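Local coordinates for protein orotidine 5'-phosphate decarboxylase (Sulfolobus solfataricus, PDB 4DBD) that probably catalyses the decarboxylation of orotidine 5'-monophosphate to UMP, the last step of de novo UMP biosynthesis, as a homodimeric TIM barrel, at residues A[53-58]-A[135-140]; A[147-152]-A[174-179]; A[188-193]-A[198-203]. All blocks are in the same frame, centred on the assembly; numbering follows the deposited sequence.

Interaction 1. Residues A[53-58]-A[135-140]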
ATOM      1  N   VAL A  53      -1.261 -21.735 -12.784  1.00 40.01           N
ATOM      2  CA  VAL A  53      -0.504 -21.815 -11.548  1.00 39.28           C
ATOM      3  C   VAL A  53      -1.486 -21.954 -10.397  1.00 38.63           C
ATOM      4  O   VAL A  53      -2.662 -21.602 -10.530  1.00 41.04           O
ATOM      5  CB  VAL A  53       0.425 -20.589 -11.357  1.00 35.69           C
ATOM      6  CG1 VAL A  53       1.491 -20.569 -12.438  1.00 34.58           C
ATOM      7  CG2 VAL A  53      -0.376 -19.301 -11.380  1.00 33.09           C
ATOM      8  N   GLU A  54      -1.021 -22.496  -9.277  1.00 34.55           N
ATOM      9  CA  GLU A  54      -1.885 -22.672  -8.124  1.00 38.00           C
ATOM     10  C   GLU A  54      -2.424 -21.327  -7.647  1.00 34.99           C
ATOM     11  O   GLU A  54      -3.613 -21.202  -7.349  1.00 38.53           O
ATOM     12  CB  GLU A  54      -1.142 -23.382  -6.985  1.00 41.45           C
ATOM     13  CG  GLU A  54      -0.547 -24.735  -7.374  1.00 46.74           C
ATOM     14  CD  GLU A  54      -1.606 -25.802  -7.572  1.00 58.88           C
ATOM     15  OE1 GLU A  54      -2.514 -25.901  -6.718  1.00 52.42           O
ATOM     16  OE2 GLU A  54      -1.534 -26.539  -8.583  1.00 58.99           O
ATOM     17  N   GLU A  55      -1.558 -20.319  -7.586  1.00 28.44           N
ATOM     18  CA  GLU A  55      -1.961 -19.033  -7.021  1.00 25.57           C
ATOM     19  C   GLU A  55      -1.533 -17.815  -7.830  1.00 22.48           C
ATOM     20  O   GLU A  55      -0.361 -17.649  -8.188  1.00 23.22           O
ATOM     21  CB  GLU A  55      -1.491 -18.886  -5.560  1.00 28.67           C
ATOM     22  CG  GLU A  55      -2.444 -19.487  -4.533  1.00 35.11           C
ATOM     23  CD  GLU A  55      -2.319 -18.851  -3.150  1.00 35.69           C
ATOM     24  OE1 GLU A  55      -2.165 -19.597  -2.158  1.00 36.55           O
ATOM     25  OE2 GLU A  55      -2.389 -17.606  -3.049  1.00 36.40           O
ATOM     26  N   ILE A  56      -2.510 -16.964  -8.119  1.00 21.13           N
ATOM     27  CA  ILE A  56      -2.231 -15.624  -8.595  1.00 15.38           C
ATOM     28  C   ILE A  56      -2.477 -14.698  -7.412  1.00 21.72           C
ATOM     29  O   ILE A  56      -3.611 -14.552  -6.929  1.00 20.00           O
ATOM     30  CB  ILE A  56      -3.066 -15.257  -9.835  1.00 19.58           C
ATOM     31  CG1 ILE A  56      -2.689 -16.180 -10.997  1.00 23.77           C
ATOM     32  CG2 ILE A  56      -2.860 -13.802 -10.220  1.00 21.85           C
ATOM     33  CD1 ILE A  56      -3.525 -15.981 -12.218  1.00 28.97           C
ATOM     34  N   ILE A  57      -1.386 -14.127  -6.905  1.00 17.83           N
ATOM     35  CA  ILE A  57      -1.449 -13.276  -5.730  1.00 18.56           C
ATOM     36  C   ILE A  57      -1.246 -11.833  -6.142  1.00 18.18           C
ATOM     37  O   ILE A  57      -0.300 -11.509  -6.857  1.00 25.29           O
ATOM     38  CB  ILE A  57      -0.355 -13.649  -4.705  1.00 17.38           C
ATOM     39  CG1 ILE A  57      -0.433 -15.131  -4.361  1.00 18.44           C
ATOM     40  CG2 ILE A  57      -0.477 -12.782  -3.441  1.00 16.11           C
ATOM     41  CD1 ILE A  57       0.715 -15.606  -3.463  1.00 21.38           C
ATOM     42  N   VAL A  58      -2.148 -10.960  -5.711  1.00 14.73           N
ATOM     43  CA  VAL A  58      -1.961  -9.542  -5.950  1.00 13.08           C
ATOM     44  C   VAL A  58      -1.364  -8.956  -4.673  1.00 11.85           C
ATOM     45  O   VAL A  58      -1.900  -9.154  -3.577  1.00 16.25           O
ATOM     46  CB  VAL A  58      -3.282  -8.829  -6.321  1.00 14.87           C
ATOM     47  CG1 VAL A  58      -3.117  -7.332  -6.148  1.00 18.34           C
ATOM     48  CG2 VAL A  58      -3.667  -9.168  -7.762  1.00 23.55           C
ATOM     49  N   SER A 135      -6.931 -14.727  11.140  1.00 19.39           N
ATOM     50  CA  SER A 135      -6.798 -16.092  10.644  1.00 19.64           C
ATOM     51  C   SER A 135      -6.742 -16.143   9.117  1.00 22.67           C
ATOM     52  O   SER A 135      -7.599 -16.758   8.474  1.00 23.03           O
ATOM     53  CB  SER A 135      -7.939 -16.966  11.180  1.00 30.06           C
ATOM     54  OG  SER A 135      -7.798 -18.304  10.739  1.00 39.99           O
ATOM     55  N   PRO A 136      -5.727 -15.491   8.531  1.00 21.01           N
ATOM     56  CA  PRO A 136      -5.523 -15.458   7.078  1.00 20.41           C
ATOM     57  C   PRO A 136      -5.143 -16.838   6.537  1.00 21.37           C
ATOM     58  O   PRO A 136      -4.813 -17.728   7.316  1.00 18.42           O
ATOM     59  CB  PRO A 136      -4.345 -14.479   6.913  1.00 15.03           C
ATOM     60  CG  PRO A 136      -3.587 -14.586   8.239  1.00 14.59           C
ATOM     61  CD  PRO A 136      -4.667 -14.775   9.272  1.00 18.42           C
ATOM     62  N   LYS A 137      -5.211 -17.018   5.222  1.00 19.02           N
ATOM     63  CA  LYS A 137      -4.693 -18.230   4.585  1.00 18.42           C
ATOM     64  C   LYS A 137      -3.192 -18.345   4.852  1.00 25.14           C
ATOM     65  O   LYS A 137      -2.676 -19.433   5.128  1.00 22.00           O
ATOM     66  CB  LYS A 137      -4.936 -18.179   3.079  1.00 25.93           C
ATOM     67  CG  LYS A 137      -4.153 -19.226   2.280  1.00 31.45           C
ATOM     68  CD  LYS A 137      -4.971 -20.479   2.008  1.00 36.77           C
ATOM     69  CE  LYS A 137      -4.156 -21.510   1.216  1.00 28.54           C
ATOM     70  NZ  LYS A 137      -3.071 -20.872   0.425  1.00 35.45           N
ATOM     71  N   GLY A 138      -2.505 -17.210   4.787  1.00 19.79           N
ATOM     72  CA  GLY A 138      -1.056 -17.197   4.862  1.00 20.97           C
ATOM     73  C   GLY A 138      -0.477 -15.924   5.444  1.00 22.22           C
ATOM     74  O   GLY A 138      -1.204 -14.962   5.730  1.00 20.70           O
ATOM     75  N   ILE A 139       0.842 -15.928   5.620  1.00 18.10           N
ATOM     76  CA  ILE A 139       1.561 -14.768   6.120  1.00 12.70           C
ATOM     77  C   ILE A 139       2.872 -14.629   5.379  1.00 18.55           C
ATOM     78  O   ILE A 139       3.454 -15.621   4.922  1.00 16.28           O
ATOM     79  CB  ILE A 139       1.836 -14.852   7.647  1.00 16.49           C
ATOM     80  CG1 ILE A 139       2.545 -16.156   7.980  1.00 19.63           C
ATOM     81  CG2 ILE A 139       0.518 -14.717   8.434  1.00 18.82           C
ATOM     82  CD1 ILE A 139       2.875 -16.312   9.465  1.00 24.55           C
ATOM     83  N   VAL A 140       3.327 -13.389   5.253  1.00 15.13           N
ATOM     84  CA  VAL A 140       4.563 -13.087   4.560  1.00 15.31           C
ATOM     85  C   VAL A 140       5.644 -12.868   5.615  1.00 15.63           C
ATOM     86  O   VAL A 140       5.521 -11.969   6.439  1.00 16.94           O
ATOM     87  CB  VAL A 140       4.406 -11.803   3.696  1.00 14.69           C
ATOM     88  CG1 VAL A 140       5.680 -11.521   2.901  1.00 16.84           C
ATOM     89  CG2 VAL A 140       3.212 -11.920   2.767  1.00 17.93           C
TER
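Glu55 and Lys137 reach toward each other from opposite directions and meet in a salt bridge, OE1 of Glu55 lying 3.0 Å from NZ of Lys137. The hydrogen bond within this pair is weak, so charge attraction probably contributes more than a well-aimed N-H. The carboxylate has other partners. OE1 is also hydrogen-bonded to the hydroxyls of Tyr27 and Tyr109, while OE2 pairs with Ser81 OG, its strongest polar partner. Tyr109 additionally makes a weak hydrogen bond with Lys137 NZ, which places this phenol beside both charges.

The two chains are built differently. Glu55 runs out extended beyond CG. In Lys137, CG stands anti to the backbone N (chi1 166°), and the chain then bends about CB-CG (chi2 95°) and again about CD-CE, where chi4 of -25° is far from staggered. These bends bring the amine to the carboxylate, and the long aliphatic stem carries it across toward the opposite strand.

Glu55 begins strand 55-62, and Lys137 directly precedes strand 138-141. These are the third and sixth strands of the eight-stranded parallel barrel, so the bridge crosses its interior near the strands' N-terminal ends. Active sites of TIM barrels lie at the other end, and here the predicted catalytic Asp59 and Lys61 stand farther along strand 55-62. Farther along the two strands, Ile57 and Val140 both pack on Ile83 of strand 81-85. Pro136 and Ile139 instead press on Ile131 of helix 124-134, where compact apolar side chains suit the sheet-helix interface.

A buried carboxylate would be costly alone; the ammonium, two phenols and a serine hydroxyl supply its charge balance and hydrogen bonds, and they probably favour its ionised form.

Interaction 2. Residues A[147-152]-A[174-179]. With SO4 (sulfate ion), chain C.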
ATOM      1  N   ASP A 147      15.389 -16.513  11.434  1.00 21.99           N
ATOM      2  CA  ASP A 147      14.933 -16.802  12.794  1.00 24.75           C
ATOM      3  C   ASP A 147      13.428 -16.603  12.897  1.00 23.97           C
ATOM      4  O   ASP A 147      12.716 -17.412  13.498  1.00 17.59           O
ATOM      5  CB  ASP A 147      15.626 -15.892  13.810  1.00 27.80           C
ATOM      6  CG  ASP A 147      17.076 -16.271  14.042  1.00 35.74           C
ATOM      7  OD1 ASP A 147      17.756 -16.610  13.054  1.00 30.02           O
ATOM      8  OD2 ASP A 147      17.527 -16.240  15.215  1.00 39.24           O
ATOM      9  N   HIS A 148      12.947 -15.512  12.311  1.00 21.40           N
ATOM     10  CA  HIS A 148      11.519 -15.191  12.400  1.00 21.15           C
ATOM     11  C   HIS A 148      10.664 -16.190  11.622  1.00 22.26           C
ATOM     12  O   HIS A 148       9.537 -16.502  12.026  1.00 23.06           O
ATOM     13  CB  HIS A 148      11.263 -13.757  11.935  1.00 24.03           C
ATOM     14  CG  HIS A 148      11.889 -12.716  12.812  1.00 23.99           C
ATOM     15  ND1 HIS A 148      11.379 -12.382  14.049  1.00 39.39           N
ATOM     16  CD2 HIS A 148      12.978 -11.931  12.631  1.00 27.03           C
ATOM     17  CE1 HIS A 148      12.127 -11.437  14.590  1.00 34.29           C
ATOM     18  NE2 HIS A 148      13.103 -11.146  13.750  1.00 35.07           N
ATOM     19  N   ILE A 149      11.191 -16.697  10.510  1.00 18.09           N
ATOM     20  CA  ILE A 149      10.487 -17.721   9.744  1.00 17.01           C
ATOM     21  C   ILE A 149      10.248 -18.959  10.597  1.00 22.56           C
ATOM     22  O   ILE A 149       9.137 -19.490  10.648  1.00 20.95           O
ATOM     23  CB  ILE A 149      11.281 -18.126   8.476  1.00 18.79           C
ATOM     24  CG1 ILE A 149      11.388 -16.940   7.521  1.00 17.91           C
ATOM     25  CG2 ILE A 149      10.627 -19.304   7.772  1.00 19.23           C
ATOM     26  CD1 ILE A 149      12.198 -17.239   6.260  1.00 17.69           C
ATOM     27  N   THR A 150      11.296 -19.432  11.268  1.00 19.95           N
ATOM     28  CA  THR A 150      11.145 -20.647  12.063  1.00 18.81           C
ATOM     29  C   THR A 150      10.142 -20.421  13.199  1.00 16.94           C
ATOM     30  O   THR A 150       9.266 -21.254  13.451  1.00 25.69           O
ATOM     31  CB  THR A 150      12.483 -21.114  12.633  1.00 19.22           C
ATOM     32  OG1 THR A 150      13.463 -21.146  11.583  1.00 21.28           O
ATOM     33  CG2 THR A 150      12.324 -22.503  13.235  1.00 23.12           C
ATOM     34  N   GLN A 151      10.259 -19.274  13.855  1.00 15.81           N
ATOM     35  CA  GLN A 151       9.377 -18.910  14.957  1.00 20.50           C
ATOM     36  C   GLN A 151       7.942 -18.721  14.500  1.00 25.86           C
ATOM     37  O   GLN A 151       7.018 -19.192  15.152  1.00 23.64           O
ATOM     38  CB  GLN A 151       9.899 -17.656  15.659  1.00 20.92           C
ATOM     39  CG  GLN A 151      11.203 -17.920  16.409  1.00 31.50           C
ATOM     40  CD  GLN A 151      12.088 -16.700  16.524  1.00 37.31           C
ATOM     41  OE1 GLN A 151      11.660 -15.574  16.253  1.00 42.88           O
ATOM     42  NE2 GLN A 151      13.344 -16.916  16.920  1.00 34.76           N
ATOM     43  N   TYR A 152       7.735 -18.040  13.379  1.00 26.86           N
ATOM     44  CA  TYR A 152       6.377 -17.967  12.852  1.00 19.09           C
ATOM     45  C   TYR A 152       5.840 -19.348  12.474  1.00 25.11           C
ATOM     46  O   TYR A 152       4.656 -19.621  12.650  1.00 30.16           O
ATOM     47  CB  TYR A 152       6.253 -16.962  11.694  1.00 21.48           C
ATOM     48  CG  TYR A 152       5.984 -15.559  12.187  1.00 18.47           C
ATOM     49  CD1 TYR A 152       7.018 -14.747  12.617  1.00 22.02           C
ATOM     50  CD2 TYR A 152       4.687 -15.063  12.257  1.00 27.77           C
ATOM     51  CE1 TYR A 152       6.778 -13.468  13.086  1.00 25.28           C
ATOM     52  CE2 TYR A 152       4.438 -13.783  12.727  1.00 24.47           C
ATOM     53  CZ  TYR A 152       5.491 -12.995  13.136  1.00 23.01           C
ATOM     54  OH  TYR A 152       5.256 -11.720  13.615  1.00 35.80           O
ATOM     55  N   GLY A 174      16.460 -21.229  -1.126  1.00 16.79           N
ATOM     56  CA  GLY A 174      16.096 -22.437  -0.414  1.00 20.69           C
ATOM     57  C   GLY A 174      16.238 -22.315   1.090  1.00 18.81           C
ATOM     58  O   GLY A 174      15.719 -23.150   1.832  1.00 20.95           O
ATOM     59  N   ASP A 175      16.931 -21.275   1.546  1.00 20.07           N
ATOM     60  CA  ASP A 175      17.162 -21.106   2.985  1.00 24.40           C
ATOM     61  C   ASP A 175      15.883 -20.802   3.745  1.00 25.12           C
ATOM     62  O   ASP A 175      15.748 -21.169   4.920  1.00 20.32           O
ATOM     63  CB  ASP A 175      18.184 -19.996   3.275  1.00 19.41           C
ATOM     64  CG  ASP A 175      19.617 -20.414   2.979  1.00 28.80           C
ATOM     65  OD1 ASP A 175      19.857 -21.572   2.570  1.00 25.47           O
ATOM     66  OD2 ASP A 175      20.512 -19.571   3.171  1.00 26.25           O
ATOM     67  N   ALA A 176      14.956 -20.106   3.093  1.00 22.11           N
ATOM     68  CA  ALA A 176      13.700 -19.759   3.739  1.00 20.40           C
ATOM     69  C   ALA A 176      12.825 -20.995   3.869  1.00 20.53           C
ATOM     70  O   ALA A 176      12.286 -21.272   4.941  1.00 16.73           O
ATOM     71  CB  ALA A 176      12.985 -18.663   2.977  1.00 16.85           C
ATOM     72  N   VAL A 177      12.698 -21.747   2.779  1.00 18.17           N
ATOM     73  CA  VAL A 177      11.994 -23.015   2.847  1.00 20.46           C
ATOM     74  C   VAL A 177      12.596 -23.915   3.930  1.00 20.20           C
ATOM     75  O   VAL A 177      11.867 -24.482   4.734  1.00 22.34           O
ATOM     76  CB  VAL A 177      11.965 -23.735   1.497  1.00 26.62           C
ATOM     77  CG1 VAL A 177      11.289 -25.091   1.642  1.00 26.93           C
ATOM     78  CG2 VAL A 177      11.218 -22.879   0.480  1.00 23.72           C
ATOM     79  N   CYS A 178      13.923 -24.024   3.979  1.00 20.92           N
ATOM     80  CA  CYS A 178      14.532 -24.884   4.994  1.00 24.82           C
ATOM     81  C   CYS A 178      14.242 -24.388   6.416  1.00 22.01           C
ATOM     82  O   CYS A 178      14.085 -25.194   7.330  1.00 26.17           O
ATOM     83  CB  CYS A 178      16.032 -25.089   4.744  1.00 24.00           C
ATOM     84  SG  CYS A 178      16.387 -26.116   3.286  1.00 34.54           S
ATOM     85  N   ALA A 179      14.118 -23.072   6.590  1.00 23.94           N
ATOM     86  CA  ALA A 179      13.779 -22.503   7.897  1.00 22.14           C
ATOM     87  C   ALA A 179      12.312 -22.695   8.294  1.00 26.21           C
ATOM     88  O   ALA A 179      11.949 -22.483   9.453  1.00 20.68           O
ATOM     89  CB  ALA A 179      14.146 -21.022   7.951  1.00 18.99           C
TER
HETATM   90  S   SO4 C 302      15.833  -8.454  13.875  1.00 61.61           S
HETATM   91  O1  SO4 C 302      16.091  -9.498  12.882  1.00 51.09           O
HETATM   92  O2  SO4 C 302      15.491  -7.208  13.188  1.00 60.55           O
HETATM   93  O3  SO4 C 302      14.726  -8.864  14.741  1.00 57.12           O
HETATM   94  O4  SO4 C 302      17.026  -8.242  14.687  1.00 72.77           O
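While Ile149 and Thr150 meet helix 175-179, their neighbour His148 turns its imidazole to a sulfate ion, probably taken from the crystallisation liquor. The sulfur lies in the plane of the ring, at its edge. NE2 donates to sulfate O3 at 3.0 Å with an N-H...O angle of 158°, and Thr121 OG1 gives the anion a second hydrogen bond. Tyr152, one helical turn on, has the carbonyl O of His148 in plane at its ring edge and forms a cation-pi pair with Lys128. Both rings pack on Val141 and Val113, at the barrel wall.

Across the contact, Ile149 uses two branches. CD1 touches Ala176 CB at 3.7 Å, and CG2 lies 3.9 Å from Ala179 CB. The branched side chain keeps CG2 anti to the backbone N and CG1 anti to the carbonyl carbon, which splits the two branches between Ala176 and Ala179, a turn apart. Small methyls at 176 and 179 let the helices come close: the axes of the short segments approach to 8.9 Å with a crossing angle of -34°.

Such neighbours are characteristic of the TIM barrel, in which helix 146-155 follows the sixth strand and helix 175-179 the seventh, side by side outside the sheet and pointing broadly the same way.

On the solvent side, Thr150 OG1 donates to Ala179 O over 2.9 Å, in the carbonyl plane and on a lone pair. The same oxygen receives a CA-H...O contact from Thr150 CA at 3.3 Å, so hydroxyl and backbone of one residue converge on it. At the other end of helix 175-179, Gly174, a predicted substrate-binding residue, is the N-cap; its positive phi (98°) suits glycine, and Glu184 accepts from the amides of Gly174 and Val177.

Interaction 3. Residues A[188-193]-A[198-203]. With SO4 (sulfate ion), chain B.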
ATOM      1  N   ARG A 188      13.752 -10.207  -8.977  1.00 15.09           N
ATOM      2  CA  ARG A 188      14.837  -9.801  -9.877  1.00 20.01           C
ATOM      3  C   ARG A 188      15.737 -10.948 -10.326  1.00 19.39           C
ATOM      4  O   ARG A 188      16.180 -10.975 -11.477  1.00 21.20           O
ATOM      5  CB  ARG A 188      15.688  -8.698  -9.229  1.00 21.02           C
ATOM      6  CG  ARG A 188      15.072  -7.309  -9.352  1.00 27.29           C
ATOM      7  CD  ARG A 188      15.763  -6.321  -8.452  1.00 27.15           C
ATOM      8  NE  ARG A 188      15.304  -6.451  -7.074  1.00 28.27           N
ATOM      9  CZ  ARG A 188      15.688  -5.651  -6.086  1.00 29.92           C
ATOM     10  NH1 ARG A 188      16.541  -4.665  -6.339  1.00 26.62           N
ATOM     11  NH2 ARG A 188      15.211  -5.833  -4.856  1.00 25.10           N
ATOM     12  N   SER A 189      16.023 -11.872  -9.416  1.00 19.98           N
ATOM     13  CA  SER A 189      16.846 -13.038  -9.734  1.00 21.87           C
ATOM     14  C   SER A 189      16.345 -13.754 -10.996  1.00 23.70           C
ATOM     15  O   SER A 189      17.122 -14.349 -11.735  1.00 24.19           O
ATOM     16  CB  SER A 189      16.868 -14.006  -8.554  1.00 19.29           C
ATOM     17  OG  SER A 189      17.605 -13.464  -7.470  1.00 37.70           O
ATOM     18  N   ILE A 190      15.040 -13.683 -11.246  1.00 21.45           N
ATOM     19  CA  ILE A 190      14.459 -14.326 -12.423  1.00 16.23           C
ATOM     20  C   ILE A 190      14.196 -13.335 -13.551  1.00 21.80           C
ATOM     21  O   ILE A 190      14.706 -13.508 -14.669  1.00 22.51           O
ATOM     22  CB  ILE A 190      13.140 -15.055 -12.054  1.00 15.78           C
ATOM     23  CG1 ILE A 190      13.448 -16.251 -11.128  1.00 19.22           C
ATOM     24  CG2 ILE A 190      12.373 -15.472 -13.317  1.00 15.66           C
ATOM     25  CD1 ILE A 190      12.295 -16.707 -10.274  1.00 19.55           C
ATOM     26  N   TYR A 191      13.410 -12.292 -13.281  1.00 21.39           N
ATOM     27  CA  TYR A 191      12.955 -11.437 -14.374  1.00 21.48           C
ATOM     28  C   TYR A 191      14.023 -10.511 -14.963  1.00 21.55           C
ATOM     29  O   TYR A 191      13.843  -9.991 -16.074  1.00 23.63           O
ATOM     30  CB  TYR A 191      11.638 -10.697 -14.038  1.00 21.49           C
ATOM     31  CG  TYR A 191      11.698  -9.643 -12.947  1.00 20.30           C
ATOM     32  CD1 TYR A 191      12.372  -8.449 -13.150  1.00 24.68           C
ATOM     33  CD2 TYR A 191      11.035  -9.828 -11.729  1.00 20.09           C
ATOM     34  CE1 TYR A 191      12.412  -7.468 -12.162  1.00 24.29           C
ATOM     35  CE2 TYR A 191      11.068  -8.846 -10.729  1.00 16.09           C
ATOM     36  CZ  TYR A 191      11.757  -7.669 -10.962  1.00 18.17           C
ATOM     37  OH  TYR A 191      11.810  -6.675  -9.999  1.00 21.53           O
ATOM     38  N   ASN A 192      15.127 -10.323 -14.237  1.00 21.79           N
ATOM     39  CA  ASN A 192      16.274  -9.567 -14.745  1.00 23.20           C
ATOM     40  C   ASN A 192      17.413 -10.472 -15.236  1.00 35.09           C
ATOM     41  O   ASN A 192      18.502  -9.988 -15.572  1.00 27.30           O
ATOM     42  CB  ASN A 192      16.815  -8.593 -13.691  1.00 26.15           C
ATOM     43  CG  ASN A 192      16.036  -7.282 -13.634  1.00 22.28           C
ATOM     44  OD1 ASN A 192      15.248  -6.965 -14.524  1.00 22.76           O
ATOM     45  ND2 ASN A 192      16.278  -6.502 -12.582  1.00 27.07           N
ATOM     46  N   ALA A 193      17.180 -11.783 -15.256  1.00 33.37           N
ATOM     47  CA  ALA A 193      18.202 -12.712 -15.743  1.00 30.09           C
ATOM     48  C   ALA A 193      18.237 -12.693 -17.271  1.00 31.13           C
ATOM     49  O   ALA A 193      17.253 -12.320 -17.920  1.00 34.37           O
ATOM     50  CB  ALA A 193      17.948 -14.117 -15.223  1.00 24.72           C
ATOM     51  N   THR A 198      15.614 -20.129 -17.746  1.00 23.80           N
ATOM     52  CA  THR A 198      16.805 -20.859 -17.318  1.00 24.79           C
ATOM     53  C   THR A 198      17.118 -20.598 -15.848  1.00 24.30           C
ATOM     54  O   THR A 198      17.423 -21.523 -15.098  1.00 17.86           O
ATOM     55  CB  THR A 198      18.028 -20.511 -18.180  1.00 28.82           C
ATOM     56  OG1 THR A 198      17.730 -20.781 -19.554  1.00 24.30           O
ATOM     57  CG2 THR A 198      19.230 -21.345 -17.759  1.00 24.37           C
ATOM     58  N   ALA A 199      17.039 -19.337 -15.439  1.00 23.41           N
ATOM     59  CA  ALA A 199      17.285 -18.994 -14.038  1.00 23.07           C
ATOM     60  C   ALA A 199      16.250 -19.631 -13.111  1.00 23.94           C
ATOM     61  O   ALA A 199      16.600 -20.194 -12.075  1.00 18.83           O
ATOM     62  CB  ALA A 199      17.336 -17.493 -13.854  1.00 24.21           C
ATOM     63  N   LEU A 200      14.973 -19.573 -13.479  1.00 23.10           N
ATOM     64  CA  LEU A 200      13.978 -20.277 -12.685  1.00 18.16           C
ATOM     65  C   LEU A 200      14.309 -21.767 -12.566  1.00 18.42           C
ATOM     66  O   LEU A 200      14.214 -22.339 -11.489  1.00 18.13           O
ATOM     67  CB  LEU A 200      12.556 -20.065 -13.236  1.00 21.96           C
ATOM     68  CG  LEU A 200      11.458 -20.941 -12.610  1.00 22.20           C
ATOM     69  CD1 LEU A 200      11.307 -20.727 -11.096  1.00 20.90           C
ATOM     70  CD2 LEU A 200      10.120 -20.705 -13.325  1.00 21.09           C
ATOM     71  N   ARG A 201      14.711 -22.409 -13.661  1.00 23.01           N
ATOM     72  CA  ARG A 201      15.023 -23.838 -13.582  1.00 22.12           C
ATOM     73  C   ARG A 201      16.229 -24.111 -12.666  1.00 22.56           C
ATOM     74  O   ARG A 201      16.228 -25.053 -11.877  1.00 23.58           O
ATOM     75  CB  ARG A 201      15.216 -24.435 -14.987  1.00 25.71           C
ATOM     76  CG  ARG A 201      13.972 -24.285 -15.867  1.00 26.19           C
ATOM     77  CD  ARG A 201      13.968 -25.152 -17.136  1.00 31.77           C
ATOM     78  NE  ARG A 201      12.587 -25.523 -17.467  1.00 37.13           N
ATOM     79  CZ  ARG A 201      12.061 -25.570 -18.692  1.00 38.16           C
ATOM     80  NH1 ARG A 201      12.785 -25.275 -19.767  1.00 30.18           N
ATOM     81  NH2 ARG A 201      10.789 -25.918 -18.837  1.00 36.27           N
ATOM     82  N   THR A 202      17.249 -23.268 -12.764  1.00 19.92           N
ATOM     83  CA  THR A 202      18.441 -23.398 -11.935  1.00 27.28           C
ATOM     84  C   THR A 202      18.098 -23.211 -10.452  1.00 18.43           C
ATOM     85  O   THR A 202      18.509 -24.000  -9.592  1.00 23.25           O
ATOM     86  CB  THR A 202      19.493 -22.370 -12.365  1.00 27.21           C
ATOM     87  OG1 THR A 202      19.848 -22.585 -13.745  1.00 27.50           O
ATOM     88  CG2 THR A 202      20.731 -22.461 -11.487  1.00 24.85           C
ATOM     89  N   ILE A 203      17.323 -22.167 -10.161  1.00 23.44           N
ATOM     90  CA  ILE A 203      16.871 -21.888  -8.796  1.00 20.10           C
ATOM     91  C   ILE A 203      15.999 -23.018  -8.251  1.00 19.08           C
ATOM     92  O   ILE A 203      16.132 -23.413  -7.091  1.00 22.68           O
ATOM     93  CB  ILE A 203      16.090 -20.562  -8.744  1.00 23.71           C
ATOM     94  CG1 ILE A 203      17.042 -19.385  -9.002  1.00 16.82           C
ATOM     95  CG2 ILE A 203      15.337 -20.428  -7.417  1.00 21.13           C
ATOM     96  CD1 ILE A 203      16.339 -18.083  -9.323  1.00 18.89           C
TER
HETATM   97  S   SO4 B 301      13.086  -9.137  -5.496  0.69 23.19           S
HETATM   98  O1  SO4 B 301      11.689  -8.873  -5.138  0.69 25.35           O
HETATM   99  O2  SO4 B 301      13.391  -8.520  -6.777  0.69 18.71           O
HETATM  100  O3  SO4 B 301      13.972  -8.561  -4.478  0.69 25.33           O
HETATM  101  O4  SO4 B 301      13.300 -10.583  -5.566  0.69 25.20           O
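Apolar contacts join the two segments. Ile190 and Ile203 cross obliquely, with Ile190 CG1 3.9 Å from Ile203 CD1, while Ile190 CD1 reaches Leu200 CD1 at 4.2 Å. Ile190 sends its longer branch anti to the carbonyl carbon (chi1 -67°), which carries the terminal methyl toward Leu200. Ile190 and Leu200 also pack on Val6 and Met22, and these branched aliphatic chains lie between the two helices and the barrel. Farther out, Ala193 CB meets Ala199 CB at 3.7 Å; methyl-sized side chains allow the loop after helix 188-191 to lie close to helix 196-210.

No hydrogen bond crosses between the segments. Thr202 OG1 donates to Thr198 O over 3.0 Å from above the carbonyl plane, sharing that oxygen with Thr202 N, so the hydroxyl finds a partner in its own helix. Ser189 OG instead pairs with Tyr173 OH of the predicted substrate-binding loop, outside both segments.

Arg188, at the start of the short helix, holds a sulfate through hydrogen bonds reinforced by charge. Its backbone N and NE both donate to sulfate O2, each at 2.8 Å, and NH2 donates to O3 at 3.0 Å. A bend at chi3 (-79°) folds the chain back, turning the guanidinium edge to the anion, whose sulfur lies in its plane. Gly187 N and Gln169 NE2 also bond the anion. Tyr67 of the second subunit makes a cation-pi contact with Arg188 and a hydrogen bond with Tyr191 OH.

Backbone amides at the start of a short helix after the eighth strand bind phosphate in many TIM barrels; here Arg188, a predicted substrate-binding residue, adds its guanidinium. The sulfate probably marks where the substrate phosphate binds, beside the apolar interface joining the short helix to helix 196-210.

The three contacts follow one another along one TIM barrel. Interaction 1 crosses its interior; interactions 2 and 3 join helices on its outside. Interactions 1 and 2 have centres about 17 Å apart yet touch, because Ile139 CD1 packs 3.6 Å from Tyr152 CD2, linking the sixth strand to its following helix. Interaction 3 is about 22 Å from each of the others between centres, with no direct touch; its nearest atoms are about 6 Å from those of interaction 2. The two sulfates mark separate places: the one at Arg188 occupies the probable phosphate site, which the predicted substrate-binding loop ending at Gly174 connects with interaction 2.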